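Local coordinates for blue copper protein (Hyphomicrobium denitrificans, PDB 3EF4) that binds one copper ion per molecule and probably shuttles electrons in the bacterial periplasm, at residues 74-79 with 88-93; 70-75 with 95-100; 1-6 with 22-27; 32-37 with 63-68. All blocks are in the same frame, centred on the assembly; numbering follows the deposited sequence.

Contact 1: residues 74-79 with 88-93. With CU (copper (II) ion), chain D; PO4 (phosphate ion), chain H.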
loop_
_atom_site.group_PDB
_atom_site.type_symbol
_atom_site.label_atom_id
_atom_site.label_comp_id
_atom_site.label_asym_id
_atom_site.label_seq_id
_atom_site.Cartn_x
_atom_site.Cartn_y
_atom_site.Cartn_z
ATOM N N LEU A 74 -6.104 -3.183 -7.908
ATOM C CA LEU A 74 -5.774 -2.790 -6.567
ATOM C C LEU A 74 -4.601 -3.560 -6.033
ATOM O O LEU A 74 -4.596 -4.787 -6.120
ATOM C CB LEU A 74 -6.993 -2.973 -5.633
ATOM C CG LEU A 74 -8.175 -2.084 -5.939
ATOM C CD1 LEU A 74 -9.402 -2.585 -5.198
ATOM C CD2 LEU A 74 -7.892 -0.649 -5.528
ATOM N N TYR A 75 -3.663 -2.850 -5.445
ATOM C CA TYR A 75 -2.371 -3.362 -5.001
ATOM C C TYR A 75 -2.158 -3.022 -3.523
ATOM O O TYR A 75 -2.101 -1.860 -3.151
ATOM C CB TYR A 75 -1.277 -2.708 -5.843
ATOM C CG TYR A 75 -1.337 -3.085 -7.287
ATOM C CD1 TYR A 75 -2.151 -2.410 -8.181
ATOM C CD2 TYR A 75 -0.575 -4.143 -7.781
ATOM C CE1 TYR A 75 -2.204 -2.765 -9.526
ATOM C CE2 TYR A 75 -0.618 -4.492 -9.095
ATOM C CZ TYR A 75 -1.441 -3.818 -9.972
ATOM O OH TYR A 75 -1.440 -4.169 -11.310
ATOM N N VAL A 76 -2.028 -4.064 -2.733
ATOM C CA VAL A 76 -1.800 -3.909 -1.301
ATOM C C VAL A 76 -0.330 -4.112 -1.003
ATOM O O VAL A 76 0.241 -5.157 -1.389
ATOM C CB VAL A 76 -2.644 -4.929 -0.484
ATOM C CG1 VAL A 76 -2.437 -4.679 1.004
ATOM C CG2 VAL A 76 -4.105 -4.830 -0.835
ATOM N N LEU A 77 0.260 -3.152 -0.288
ATOM C CA LEU A 77 1.621 -3.284 0.214
ATOM C C LEU A 77 1.599 -3.165 1.725
ATOM O O LEU A 77 0.737 -2.538 2.310
ATOM C CB LEU A 77 2.584 -2.293 -0.413
ATOM C CG LEU A 77 2.752 -2.360 -1.921
ATOM C CD1 LEU A 77 1.748 -1.501 -2.648
ATOM C CD2 LEU A 77 4.173 -1.964 -2.330
ATOM N N LYS A 78 2.613 -3.781 2.344
ATOM C CA LYS A 78 2.825 -3.702 3.748
ATOM C C LYS A 78 4.247 -3.251 4.055
ATOM O O LYS A 78 5.128 -3.346 3.237
ATOM C CB LYS A 78 2.591 -5.085 4.427
ATOM C CG LYS A 78 3.546 -6.160 3.928
ATOM C CD LYS A 78 3.317 -7.490 4.653
ATOM C CE LYS A 78 4.173 -8.581 4.006
ATOM N NZ LYS A 78 3.985 -9.893 4.655
ATOM N N CYS A 79 4.414 -2.830 5.306
ATOM C CA CYS A 79 5.715 -2.698 5.941
ATOM C C CYS A 79 5.923 -3.963 6.760
ATOM O O CYS A 79 5.085 -4.287 7.605
ATOM C CB CYS A 79 5.779 -1.470 6.811
ATOM S SG CYS A 79 7.221 -1.438 7.881
ATOM N N VAL A 88 -0.075 -0.598 6.343
ATOM C CA VAL A 88 -0.606 -1.138 5.120
ATOM C C VAL A 88 -1.030 -0.001 4.205
ATOM O O VAL A 88 -1.473 1.050 4.717
ATOM C CB VAL A 88 -1.733 -2.161 5.351
ATOM C CG1 VAL A 88 -2.953 -1.534 6.015
ATOM C CG2 VAL A 88 -2.148 -2.861 4.079
ATOM N N VAL A 89 -0.915 -0.148 2.913
ATOM C CA VAL A 89 -1.264 0.862 1.923
ATOM C C VAL A 89 -1.924 0.175 0.750
ATOM O O VAL A 89 -1.602 -0.959 0.396
ATOM C CB VAL A 89 -0.017 1.662 1.515
ATOM C CG1 VAL A 89 1.095 0.754 0.963
ATOM C CG2 VAL A 89 -0.338 2.765 0.518
ATOM N N LEU A 90 -2.836 0.901 0.109
ATOM C CA LEU A 90 -3.608 0.427 -1.007
ATOM C C LEU A 90 -3.395 1.386 -2.188
ATOM O O LEU A 90 -3.694 2.576 -2.087
ATOM C CB LEU A 90 -5.084 0.361 -0.653
ATOM C CG LEU A 90 -6.048 -0.190 -1.726
ATOM C CD1 LEU A 90 -5.682 -1.604 -2.100
ATOM C CD2 LEU A 90 -7.501 -0.120 -1.265
ATOM N N VAL A 91 -2.916 0.859 -3.302
ATOM C CA VAL A 91 -2.726 1.651 -4.515
ATOM C C VAL A 91 -3.756 1.168 -5.529
ATOM O O VAL A 91 -3.805 -0.032 -5.836
ATOM C CB VAL A 91 -1.322 1.495 -5.094
ATOM C CG1 VAL A 91 -1.155 2.283 -6.374
ATOM C CG2 VAL A 91 -0.285 1.927 -4.073
ATOM N N GLN A 92 -4.544 2.080 -6.059
ATOM C CA GLN A 92 -5.482 1.779 -7.145
ATOM C C GLN A 92 -4.932 2.288 -8.446
ATOM O O GLN A 92 -4.676 3.485 -8.590
ATOM C CB GLN A 92 -6.790 2.489 -6.877
ATOM C CG GLN A 92 -7.797 2.204 -7.993
ATOM C CD GLN A 92 -9.174 2.800 -7.703
ATOM O OE1 GLN A 92 -9.499 3.171 -6.560
ATOM N NE2 GLN A 92 -9.997 2.833 -8.740
ATOM N N VAL A 93 -4.774 1.374 -9.389
ATOM C CA VAL A 93 -4.345 1.700 -10.731
ATOM C C VAL A 93 -5.557 1.625 -11.644
ATOM O O VAL A 93 -6.072 0.529 -11.906
ATOM C CB VAL A 93 -3.237 0.744 -11.223
ATOM C CG1 VAL A 93 -2.756 1.154 -12.608
ATOM C CG2 VAL A 93 -2.100 0.678 -10.224
HETATM CU CU CU D . 6.952 0.321 9.187
HETATM P P PO4 H . 7.866 -11.174 4.523
HETATM O O1 PO4 H . 8.030 -10.493 5.928
HETATM O O2 PO4 H . 6.336 -11.138 4.087
HETATM O O3 PO4 H . 8.713 -10.379 3.440
HETATM O O4 PO4 H . 8.334 -12.671 4.580
#
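Val88 faces Lys78 as a non-hydrogen-bonded antiparallel pair, and its CG2, anti to its backbone N, packs 3.6 Å from Val76 CG1. Val89 turns to the other face and forms a hydrogen-bonded pair with Leu77: Leu77 N donates to Val89 O at 3.0 Å, Val89 N answers to Leu77 O, and Val89 CG1 lies against Leu77 CB. Leu90 returns to the face of Val76 and Val88. Its CG stands anti to the backbone N (chi1 -177°), and CD1 comes 3.8 Å from Val76 CG2. Val91 and Tyr75 exchange two more bonds; the one from Val91 N to Tyr75 O is 2.8 Å long and nearly straight (173°), while Val91 O also lies in the plane of the Tyr75 ring, at its edge. Gln92 runs side by side with Leu74, its CB 3.6 Å from Leu74 CD2, and its amide is bonded to Gly94 and Val123. Val93 CG2 meets Tyr75 CE1 obliquely at 3.5 Å. Beyond this ladder Cys79 SG binds copper at 2.2 Å, with His82 and Met87 in the loop and His41 completing the site. Four backbone bonds and apolar packing therefore hold both ends of the ligand loop in this cupredoxin hairpin.

Contact 2: residues 70-75 with 95-100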
loop_
_atom_site.group_PDB
_atom_site.type_symbol
_atom_site.label_atom_id
_atom_site.label_comp_id
_atom_site.label_asym_id
_atom_site.label_seq_id
_atom_site.Cartn_x
_atom_site.Cartn_y
_atom_site.Cartn_z
ATOM N N GLU A 70 1.116 -0.384 -13.732
ATOM C CA GLU A 70 0.960 -0.747 -15.134
ATOM C C GLU A 70 -0.389 -1.380 -15.414
ATOM O O GLU A 70 -1.145 -0.859 -16.236
ATOM C CB GLU A 70 2.104 -1.665 -15.576
ATOM C CG GLU A 70 3.464 -1.007 -15.546
ATOM C CD GLU A 70 3.632 0.145 -16.515
ATOM O OE1 GLU A 70 2.951 0.081 -17.556
ATOM O OE2 GLU A 70 4.442 1.040 -16.232
ATOM N N LYS A 71 -0.690 -2.507 -14.818
ATOM C CA LYS A 71 -1.928 -3.222 -14.988
ATOM C C LYS A 71 -2.981 -2.684 -14.039
ATOM O O LYS A 71 -2.735 -2.499 -12.846
ATOM C CB LYS A 71 -1.685 -4.728 -14.775
ATOM C CG LYS A 71 -2.941 -5.553 -15.079
ATOM C CD LYS A 71 -2.761 -7.051 -14.906
ATOM C CE LYS A 71 -4.056 -7.805 -15.287
ATOM N N GLU A 72 -4.197 -2.470 -14.526
ATOM C CA GLU A 72 -5.267 -1.913 -13.703
ATOM C C GLU A 72 -5.592 -2.859 -12.573
ATOM O O GLU A 72 -5.504 -4.090 -12.725
ATOM C CB GLU A 72 -6.537 -1.708 -14.579
ATOM C CG GLU A 72 -7.198 -3.037 -14.972
ATOM C CD GLU A 72 -8.316 -3.065 -16.004
ATOM O OE1 GLU A 72 -8.862 -1.979 -16.301
ATOM O OE2 GLU A 72 -8.689 -4.162 -16.568
ATOM N N GLY A 73 -5.994 -2.291 -11.448
ATOM C CA GLY A 73 -6.452 -3.033 -10.276
ATOM C C GLY A 73 -5.914 -2.439 -8.979
ATOM O O GLY A 73 -5.343 -1.359 -8.955
ATOM N N LEU A 74 -6.104 -3.183 -7.908
ATOM C CA LEU A 74 -5.774 -2.790 -6.567
ATOM C C LEU A 74 -4.601 -3.560 -6.033
ATOM O O LEU A 74 -4.596 -4.787 -6.120
ATOM C CB LEU A 74 -6.993 -2.973 -5.633
ATOM C CG LEU A 74 -8.175 -2.084 -5.939
ATOM C CD1 LEU A 74 -9.402 -2.585 -5.198
ATOM C CD2 LEU A 74 -7.892 -0.649 -5.528
ATOM N N TYR A 75 -3.663 -2.850 -5.445
ATOM C CA TYR A 75 -2.371 -3.362 -5.001
ATOM C C TYR A 75 -2.158 -3.022 -3.523
ATOM O O TYR A 75 -2.101 -1.860 -3.151
ATOM C CB TYR A 75 -1.277 -2.708 -5.843
ATOM C CG TYR A 75 -1.337 -3.085 -7.287
ATOM C CD1 TYR A 75 -2.151 -2.410 -8.181
ATOM C CD2 TYR A 75 -0.575 -4.143 -7.781
ATOM C CE1 TYR A 75 -2.204 -2.765 -9.526
ATOM C CE2 TYR A 75 -0.618 -4.492 -9.095
ATOM C CZ TYR A 75 -1.441 -3.818 -9.972
ATOM O OH TYR A 75 -1.440 -4.169 -11.310
ATOM N N LYS A 95 -9.121 1.181 -13.095
ATOM C CA LYS A 95 -10.324 0.496 -12.637
ATOM C C LYS A 95 -10.040 -0.536 -11.555
ATOM O O LYS A 95 -9.084 -1.287 -11.706
ATOM C CB LYS A 95 -11.012 -0.129 -13.849
ATOM C CG LYS A 95 -12.071 -1.130 -13.657
ATOM C CD LYS A 95 -13.478 -0.914 -13.175
ATOM C CE LYS A 95 -13.931 -2.051 -12.231
ATOM N NZ LYS A 95 -15.045 -1.662 -11.336
ATOM N N PRO A 96 -10.809 -0.566 -10.473
ATOM C CA PRO A 96 -10.554 -1.501 -9.360
ATOM C C PRO A 96 -11.085 -2.901 -9.635
ATOM O O PRO A 96 -11.994 -3.376 -8.954
ATOM C CB PRO A 96 -11.314 -0.868 -8.196
ATOM C CG PRO A 96 -12.469 -0.165 -8.853
ATOM C CD PRO A 96 -11.918 0.342 -10.170
ATOM N N VAL A 97 -10.498 -3.563 -10.618
ATOM C CA VAL A 97 -11.104 -4.750 -11.191
ATOM C C VAL A 97 -11.157 -5.910 -10.219
ATOM O O VAL A 97 -12.032 -6.792 -10.288
ATOM C CB VAL A 97 -10.380 -5.149 -12.488
ATOM C CG1 VAL A 97 -10.520 -4.015 -13.482
ATOM C CG2 VAL A 97 -8.938 -5.516 -12.257
ATOM N N ASN A 98 -10.209 -5.906 -9.260
ATOM C CA ASN A 98 -10.111 -6.997 -8.289
ATOM C C ASN A 98 -10.612 -6.592 -6.897
ATOM O O ASN A 98 -10.237 -7.166 -5.876
ATOM C CB ASN A 98 -8.698 -7.531 -8.203
ATOM C CG ASN A 98 -7.719 -6.475 -7.762
ATOM O OD1 ASN A 98 -7.928 -5.281 -8.017
ATOM N ND2 ASN A 98 -6.645 -6.826 -7.081
ATOM N N LEU A 99 -11.538 -5.624 -6.839
ATOM C CA LEU A 99 -12.112 -5.213 -5.559
ATOM C C LEU A 99 -12.698 -6.370 -4.752
ATOM O O LEU A 99 -12.482 -6.396 -3.526
ATOM C CB LEU A 99 -13.157 -4.123 -5.814
ATOM C CG LEU A 99 -13.822 -3.557 -4.544
ATOM C CD1 LEU A 99 -12.816 -2.933 -3.569
ATOM C CD2 LEU A 99 -14.851 -2.488 -4.972
ATOM N N ASP A 100 -13.400 -7.288 -5.392
ATOM C CA ASP A 100 -14.024 -8.386 -4.635
ATOM C C ASP A 100 -12.932 -9.162 -3.904
ATOM O O ASP A 100 -13.091 -9.531 -2.748
ATOM C CB ASP A 100 -14.815 -9.310 -5.552
ATOM C CG ASP A 100 -16.032 -8.785 -6.236
ATOM O OD1 ASP A 100 -16.505 -9.340 -7.266
ATOM O OD2 ASP A 100 -16.620 -7.797 -5.754
HETATM O O HOH W 1 -8.198 0.549 -15.876
#
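The Asn98 carboxamide offers OD1 and ND2, in its own plane, to Leu74 N and Leu74 O. Leu74 N donates to Asn98 OD1 at 2.8 Å, on a lone pair; Asn98 ND2 donates to Leu74 O at 3.0 Å, almost straight (177°). These two bonds fix the rotation of the amide. Asn98 CG stands between its backbone N and carbonyl carbon (chi1 61°), which sets it on the side of the strand. The other flat group, the Tyr75 ring, has Lys71 O in its plane at the edge, where Tyr75 OH donates to it at 2.6 Å, and meets the rings of Phe67 and Trp50.

Leu74 sits in a non-hydrogen-bonded pair with strand 88-93, which turns its N and O outward, so the amide engages them much as a further strand would. The loop that delivers it contains an inverse gamma turn centred on Pro96 and a type I turn from Pro96 to Leu99, which leads into helix 99-104. Asn98 holds the N-cap position, but its side chain makes no capping bond. An alanine here would probably leave Leu74 N and O without these partners and the loop less firmly tied to the strand.

Gly73 has a positive phi, and a side chain there would be crowded by Asn98 OD1 and by its own preceding carbonyl. Nearby, Leu74 CD1 lies 3.8 Å from Leu99 CD1, the two side chains pointing the same way, and 3.9 Å from Pro96 CB. Farther out, the Glu72 side chain crosses that of Val97 at about a right angle, with Glu72 CD 3.5 Å from Val97 CG1, and a water bridges Lys95 N and Glu72 OE1.

Contact 3: residues 1-6 with 22-27. With PO4 (phosphate ion), chain E; PO4 (phosphate ion), chain F.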
loop_
_atom_site.group_PDB
_atom_site.type_symbol
_atom_site.label_atom_id
_atom_site.label_comp_id
_atom_site.label_asym_id
_atom_site.label_seq_id
_atom_site.Cartn_x
_atom_site.Cartn_y
_atom_site.Cartn_z
ATOM N N ALA A 1 2.899 10.202 -14.286
ATOM C CA ALA A 1 2.915 11.075 -13.103
ATOM C C ALA A 1 3.427 10.311 -11.874
ATOM O O ALA A 1 3.058 9.175 -11.674
ATOM C CB ALA A 1 1.492 11.590 -12.913
ATOM N N GLU A 2 4.306 10.886 -11.067
ATOM C CA GLU A 2 4.814 10.216 -9.873
ATOM C C GLU A 2 3.981 10.548 -8.639
ATOM O O GLU A 2 3.530 11.696 -8.465
ATOM C CB GLU A 2 6.229 10.727 -9.640
ATOM C CG GLU A 2 6.990 10.101 -8.479
ATOM C CD GLU A 2 8.379 10.697 -8.360
ATOM O OE1 GLU A 2 8.563 11.842 -7.928
ATOM O OE2 GLU A 2 9.337 9.999 -8.744
ATOM N N HIS A 3 3.803 9.569 -7.785
ATOM C CA HIS A 3 3.067 9.717 -6.543
ATOM C C HIS A 3 4.019 9.285 -5.440
ATOM O O HIS A 3 4.788 8.337 -5.675
ATOM C CB HIS A 3 1.819 8.894 -6.493
ATOM C CG HIS A 3 0.817 9.325 -7.489
ATOM N ND1 HIS A 3 -0.302 10.026 -7.109
ATOM C CD2 HIS A 3 0.776 9.209 -8.824
ATOM C CE1 HIS A 3 -1.006 10.294 -8.190
ATOM N NE2 HIS A 3 -0.382 9.810 -9.244
ATOM N N ILE A 4 3.969 9.959 -4.313
ATOM C CA ILE A 4 4.847 9.669 -3.176
ATOM C C ILE A 4 4.050 9.136 -2.011
ATOM O O ILE A 4 2.994 9.688 -1.671
ATOM C CB ILE A 4 5.569 10.969 -2.740
ATOM C CG1 ILE A 4 6.358 11.589 -3.889
ATOM C CG2 ILE A 4 6.465 10.657 -1.538
ATOM C CD1 ILE A 4 7.494 10.738 -4.415
ATOM N N VAL A 5 4.567 8.067 -1.398
ATOM C CA VAL A 5 4.008 7.565 -0.157
ATOM C C VAL A 5 5.109 7.556 0.870
ATOM O O VAL A 5 6.150 6.941 0.685
ATOM C CB VAL A 5 3.442 6.159 -0.357
ATOM C CG1 VAL A 5 2.993 5.586 0.974
ATOM C CG2 VAL A 5 2.314 6.216 -1.366
ATOM N N GLU A 6 4.917 8.302 1.943
ATOM C CA GLU A 6 5.890 8.346 3.003
ATOM C C GLU A 6 5.727 7.213 4.019
ATOM O O GLU A 6 4.599 6.867 4.379
ATOM C CB GLU A 6 5.766 9.673 3.770
ATOM C CG GLU A 6 6.039 10.896 2.935
ATOM C CD GLU A 6 6.123 12.173 3.774
ATOM O OE1 GLU A 6 5.673 12.115 4.948
ATOM O OE2 GLU A 6 6.641 13.159 3.227
ATOM N N GLY A 22 -2.404 6.493 2.952
ATOM C CA GLY A 22 -2.693 5.096 3.019
ATOM C C GLY A 22 -3.437 4.544 1.811
ATOM O O GLY A 22 -3.502 3.332 1.622
ATOM N N PHE A 23 -4.001 5.433 1.012
ATOM C CA PHE A 23 -4.698 5.084 -0.227
ATOM C C PHE A 23 -4.190 6.060 -1.283
ATOM O O PHE A 23 -4.127 7.261 -1.032
ATOM C CB PHE A 23 -6.203 5.213 -0.076
ATOM C CG PHE A 23 -6.906 5.075 -1.410
ATOM C CD1 PHE A 23 -7.112 3.820 -1.939
ATOM C CD2 PHE A 23 -7.332 6.165 -2.151
ATOM C CE1 PHE A 23 -7.710 3.656 -3.174
ATOM C CE2 PHE A 23 -7.893 6.043 -3.401
ATOM C CZ PHE A 23 -8.062 4.768 -3.924
ATOM N N VAL A 24 -3.842 5.547 -2.449
ATOM C CA VAL A 24 -3.521 6.480 -3.546
ATOM C C VAL A 24 -4.043 5.899 -4.851
ATOM O O VAL A 24 -3.905 4.735 -5.168
ATOM C CB VAL A 24 -2.066 6.899 -3.598
ATOM C CG1 VAL A 24 -1.225 5.702 -3.854
ATOM C CG2 VAL A 24 -1.746 7.904 -4.708
ATOM N N LYS A 25 -4.705 6.763 -5.587
ATOM C CA LYS A 25 -5.231 6.501 -6.908
ATOM C C LYS A 25 -4.286 7.040 -7.956
ATOM O O LYS A 25 -3.894 8.207 -7.941
ATOM C CB LYS A 25 -6.643 7.111 -7.030
ATOM C CG LYS A 25 -7.136 7.003 -8.479
ATOM C CD LYS A 25 -7.698 5.672 -8.841
ATOM C CE LYS A 25 -8.328 5.568 -10.230
ATOM N NZ LYS A 25 -7.527 6.268 -11.275
ATOM N N VAL A 26 -3.892 6.163 -8.870
ATOM C CA VAL A 26 -2.949 6.459 -9.910
ATOM C C VAL A 26 -3.451 5.905 -11.244
ATOM O O VAL A 26 -4.493 5.242 -11.331
ATOM C CB VAL A 26 -1.544 5.920 -9.615
ATOM C CG1 VAL A 26 -1.108 6.290 -8.214
ATOM C CG2 VAL A 26 -1.506 4.400 -9.769
ATOM N N GLU A 27 -2.704 6.253 -12.281
ATOM C CA GLU A 27 -3.073 5.697 -13.597
ATOM C C GLU A 27 -1.909 4.854 -14.097
ATOM O O GLU A 27 -0.769 4.972 -13.665
ATOM C CB GLU A 27 -3.430 6.784 -14.614
ATOM C CG GLU A 27 -4.740 7.512 -14.276
ATOM C CD GLU A 27 -5.997 6.667 -14.219
ATOM O OE1 GLU A 27 -7.082 7.095 -13.735
ATOM O OE2 GLU A 27 -6.009 5.503 -14.667
HETATM P P PO4 E . 0.554 11.447 -3.598
HETATM O O1 PO4 E . 0.317 12.517 -2.485
HETATM O O2 PO4 E . -0.689 11.348 -4.553
HETATM O O3 PO4 E . 1.840 11.820 -4.439
HETATM O O4 PO4 E . 0.794 10.018 -2.921
HETATM P P PO4 F . -2.372 10.711 -12.112
HETATM O O1 PO4 F . -1.211 11.532 -11.421
HETATM O O2 PO4 F . -3.414 11.714 -12.753
HETATM O O3 PO4 F . -1.767 9.792 -13.238
HETATM O O4 PO4 F . -3.087 9.817 -11.027
#
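The side chains of His3 and Val26 point in opposite directions and pass one over the other where the hairpin of strands 2-8 and 18-26 opens. The axes of the two short segments are antiparallel yet 8.8 Å apart, and the cross-contacts are made mainly by side chains, without backbone pairing. This spacing, with His3 bonded to strand 31-35 through its backbone and Val24 packed on strand 88-93, is consistent with the two layers of a cupredoxin sandwich parting here. Val26 CG1 makes a CH-pi contact over one face of the imidazole, 3.6 Å from the centroid of the His3 ring and 14° off its normal. Val24 CG2 comes in obliquely, 3.5 Å from His3 ND1. His3 CG lies anti to the carbonyl carbon (chi1 -65°), which starts the ring on its course toward strand 23-26. Both ring nitrogens donate: His3 ND1 to O2 of one phosphate and His3 NE2 to O1 of a second, each at 2.9 Å. Two donors on one imidazole would fit a protonated ring, probably favoured by these anions, which are likely to come from the crystallisation liquor. The first phosphate also accepts from Ile4 N. Deeper, Val5 CG2 reaches Val24 CG1 at 4.4 Å.

Contact 4: residues 32-37 with 63-68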
loop_
_atom_site.group_PDB
_atom_site.type_symbol
_atom_site.label_atom_id
_atom_site.label_comp_id
_atom_site.label_asym_id
_atom_site.label_seq_id
_atom_site.Cartn_x
_atom_site.Cartn_y
_atom_site.Cartn_z
ATOM N N VAL A 32 4.778 4.939 -8.191
ATOM C CA VAL A 32 4.534 5.243 -6.803
ATOM C C VAL A 32 5.837 4.973 -6.059
ATOM O O VAL A 32 6.349 3.843 -6.039
ATOM C CB VAL A 32 3.378 4.420 -6.195
ATOM C CG1 VAL A 32 3.126 4.844 -4.754
ATOM C CG2 VAL A 32 2.119 4.583 -7.037
ATOM N N LYS A 33 6.419 6.006 -5.474
ATOM C CA LYS A 33 7.669 5.879 -4.726
ATOM C C LYS A 33 7.378 5.906 -3.245
ATOM O O LYS A 33 6.777 6.878 -2.746
ATOM C CB LYS A 33 8.621 7.071 -4.992
ATOM C CG LYS A 33 9.057 7.427 -6.322
ATOM C CD LYS A 33 10.260 8.378 -6.224
ATOM C CE LYS A 33 11.026 8.143 -7.528
ATOM N NZ LYS A 33 12.257 9.009 -7.553
ATOM N N PHE A 34 7.799 4.862 -2.569
ATOM C CA PHE A 34 7.709 4.725 -1.125
ATOM C C PHE A 34 9.032 5.195 -0.543
ATOM O O PHE A 34 10.081 4.647 -0.888
ATOM C CB PHE A 34 7.431 3.249 -0.749
ATOM C CG PHE A 34 6.139 2.748 -1.373
ATOM C CD1 PHE A 34 6.132 2.214 -2.649
ATOM C CD2 PHE A 34 4.947 2.882 -0.687
ATOM C CE1 PHE A 34 4.941 1.837 -3.222
ATOM C CE2 PHE A 34 3.741 2.485 -1.269
ATOM C CZ PHE A 34 3.768 1.966 -2.544
ATOM N N VAL A 35 8.962 6.266 0.252
ATOM C CA VAL A 35 10.164 6.937 0.697
ATOM C C VAL A 35 10.349 6.801 2.206
ATOM O O VAL A 35 9.367 6.882 2.943
ATOM C CB VAL A 35 10.182 8.418 0.270
ATOM C CG1 VAL A 35 10.226 8.509 -1.260
ATOM C CG2 VAL A 35 9.014 9.224 0.839
ATOM N N PRO A 36 11.570 6.569 2.662
ATOM C CA PRO A 36 11.828 6.337 4.080
ATOM C C PRO A 36 11.927 7.636 4.890
ATOM O O PRO A 36 12.986 8.017 5.434
ATOM C CB PRO A 36 13.175 5.618 4.013
ATOM C CG PRO A 36 13.880 6.263 2.835
ATOM C CD PRO A 36 12.774 6.398 1.836
ATOM N N THR A 37 10.801 8.335 4.958
ATOM C CA THR A 37 10.769 9.615 5.698
ATOM C C THR A 37 11.282 9.434 7.108
ATOM O O THR A 37 12.130 10.202 7.604
ATOM C CB THR A 37 9.336 10.155 5.633
ATOM O OG1 THR A 37 8.934 10.222 4.249
ATOM C CG2 THR A 37 9.216 11.531 6.286
ATOM N N LYS A 63 14.894 1.685 2.997
ATOM C CA LYS A 63 15.206 2.156 1.646
ATOM C C LYS A 63 13.954 2.582 0.898
ATOM O O LYS A 63 12.857 2.133 1.125
ATOM C CB LYS A 63 15.878 1.087 0.788
ATOM C CG LYS A 63 17.106 0.504 1.458
ATOM C CD LYS A 63 18.418 1.143 1.121
ATOM C CE LYS A 63 19.533 0.233 1.669
ATOM N NZ LYS A 63 19.524 0.317 3.168
ATOM N N GLU A 64 14.134 3.510 -0.038
ATOM C CA GLU A 64 13.161 3.841 -1.048
ATOM C C GLU A 64 12.923 2.621 -1.918
ATOM O O GLU A 64 13.841 1.854 -2.189
ATOM C CB GLU A 64 13.673 5.000 -1.904
ATOM C CG GLU A 64 12.644 5.557 -2.856
ATOM C CD GLU A 64 12.869 5.208 -4.293
ATOM O OE1 GLU A 64 12.189 5.875 -5.123
ATOM O OE2 GLU A 64 13.686 4.296 -4.468
ATOM N N VAL A 65 11.702 2.459 -2.392
ATOM C CA VAL A 65 11.357 1.481 -3.416
ATOM C C VAL A 65 10.207 2.044 -4.247
ATOM O O VAL A 65 9.397 2.842 -3.754
ATOM C CB VAL A 65 10.980 0.153 -2.757
ATOM C CG1 VAL A 65 9.661 0.208 -1.978
ATOM C CG2 VAL A 65 10.914 -0.976 -3.798
ATOM N N VAL A 66 10.147 1.640 -5.489
ATOM C CA VAL A 66 9.106 2.039 -6.427
ATOM C C VAL A 66 8.216 0.884 -6.792
ATOM O O VAL A 66 8.631 -0.276 -6.912
ATOM C CB VAL A 66 9.889 2.661 -7.613
ATOM C CG1 VAL A 66 10.126 1.666 -8.724
ATOM C CG2 VAL A 66 9.244 3.930 -8.166
ATOM N N PHE A 67 6.957 1.238 -6.984
ATOM C CA PHE A 67 5.950 0.430 -7.640
ATOM C C PHE A 67 5.668 1.084 -9.007
ATOM O O PHE A 67 5.274 2.266 -9.042
ATOM C CB PHE A 67 4.659 0.334 -6.845
ATOM C CG PHE A 67 3.498 -0.298 -7.585
ATOM C CD1 PHE A 67 2.279 0.358 -7.631
ATOM C CD2 PHE A 67 3.595 -1.502 -8.227
ATOM C CE1 PHE A 67 1.182 -0.151 -8.284
ATOM C CE2 PHE A 67 2.484 -2.015 -8.889
ATOM C CZ PHE A 67 1.287 -1.364 -8.905
ATOM N N ASN A 68 5.876 0.356 -10.048
ATOM C CA ASN A 68 5.603 0.855 -11.402
ATOM C C ASN A 68 4.190 0.447 -11.764
ATOM O O ASN A 68 3.916 -0.697 -12.105
ATOM C CB ASN A 68 6.605 0.294 -12.396
ATOM C CG ASN A 68 8.034 0.695 -12.129
ATOM O OD1 ASN A 68 8.946 -0.155 -12.123
ATOM N ND2 ASN A 68 8.219 1.940 -11.897
#
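Strands 31-35 and 65-68 form an antiparallel ladder at one margin of the sheet, with Val32 opposite Phe67, Lys33 opposite Val66 and Phe34 opposite Val65; their short axes run 4.7 Å apart at 161°. Val32 N donates to Phe67 O and Phe67 N to Val32 O, both at 2.8 Å. Phe34 N donates to Val65 O at 2.8 Å, whereas the return bond from Val65 N to Phe34 O is longer, 3.1 Å. On the inner face the Phe34 and Phe67 side chains lie side by side. Phe67 CB sits in the plane of the Phe34 ring, at its edge, 3.9 Å from Phe34 CE1, while the Phe67 ring meets Trp50 edge-to-face. On the outer face the extended Lys33 chain crosses Glu64 with Lys33 CD 3.3 Å from Glu64 OE1; the ion pair from Lys33 NZ to the same oxygen is long, 4.0 Å. Glu64 CG, anti to its backbone N (chi1 -171°), lies beside Phe34 O. An alanine in place of this lysine would probably leave the Glu64 carboxylate without this distant charge and the outer methylenes, CG to CE, near it. Pro36 CD packs against Glu64 N. The ladder turns its hydrophobic side into the core, as in the cupredoxin beta-sandwich.

Overall arrangement
From the N terminus, contact 3 closes first, bringing 22-27 back beside 1-6. Strand 31-35 follows and joins strand 2-8 through probable backbone bonds of Lys33 with His3 and Val5; contact 4 then closes the long loop from 37 to 63. These two closures are in series. Contacts 1 and 2 start from the same stretch, sharing Leu74 and Tyr75; contact 1 closes the loop of copper ligands, and contact 2 reaches farther, past strand 88-93, tying the start of helix 99-104 to the sheet. Neither crosses the earlier pair. Contact 1 is tied to contact 3 by probable bonds of Gln92 with Val24 and Val26, and to contact 4 where Tyr75 meets Phe67.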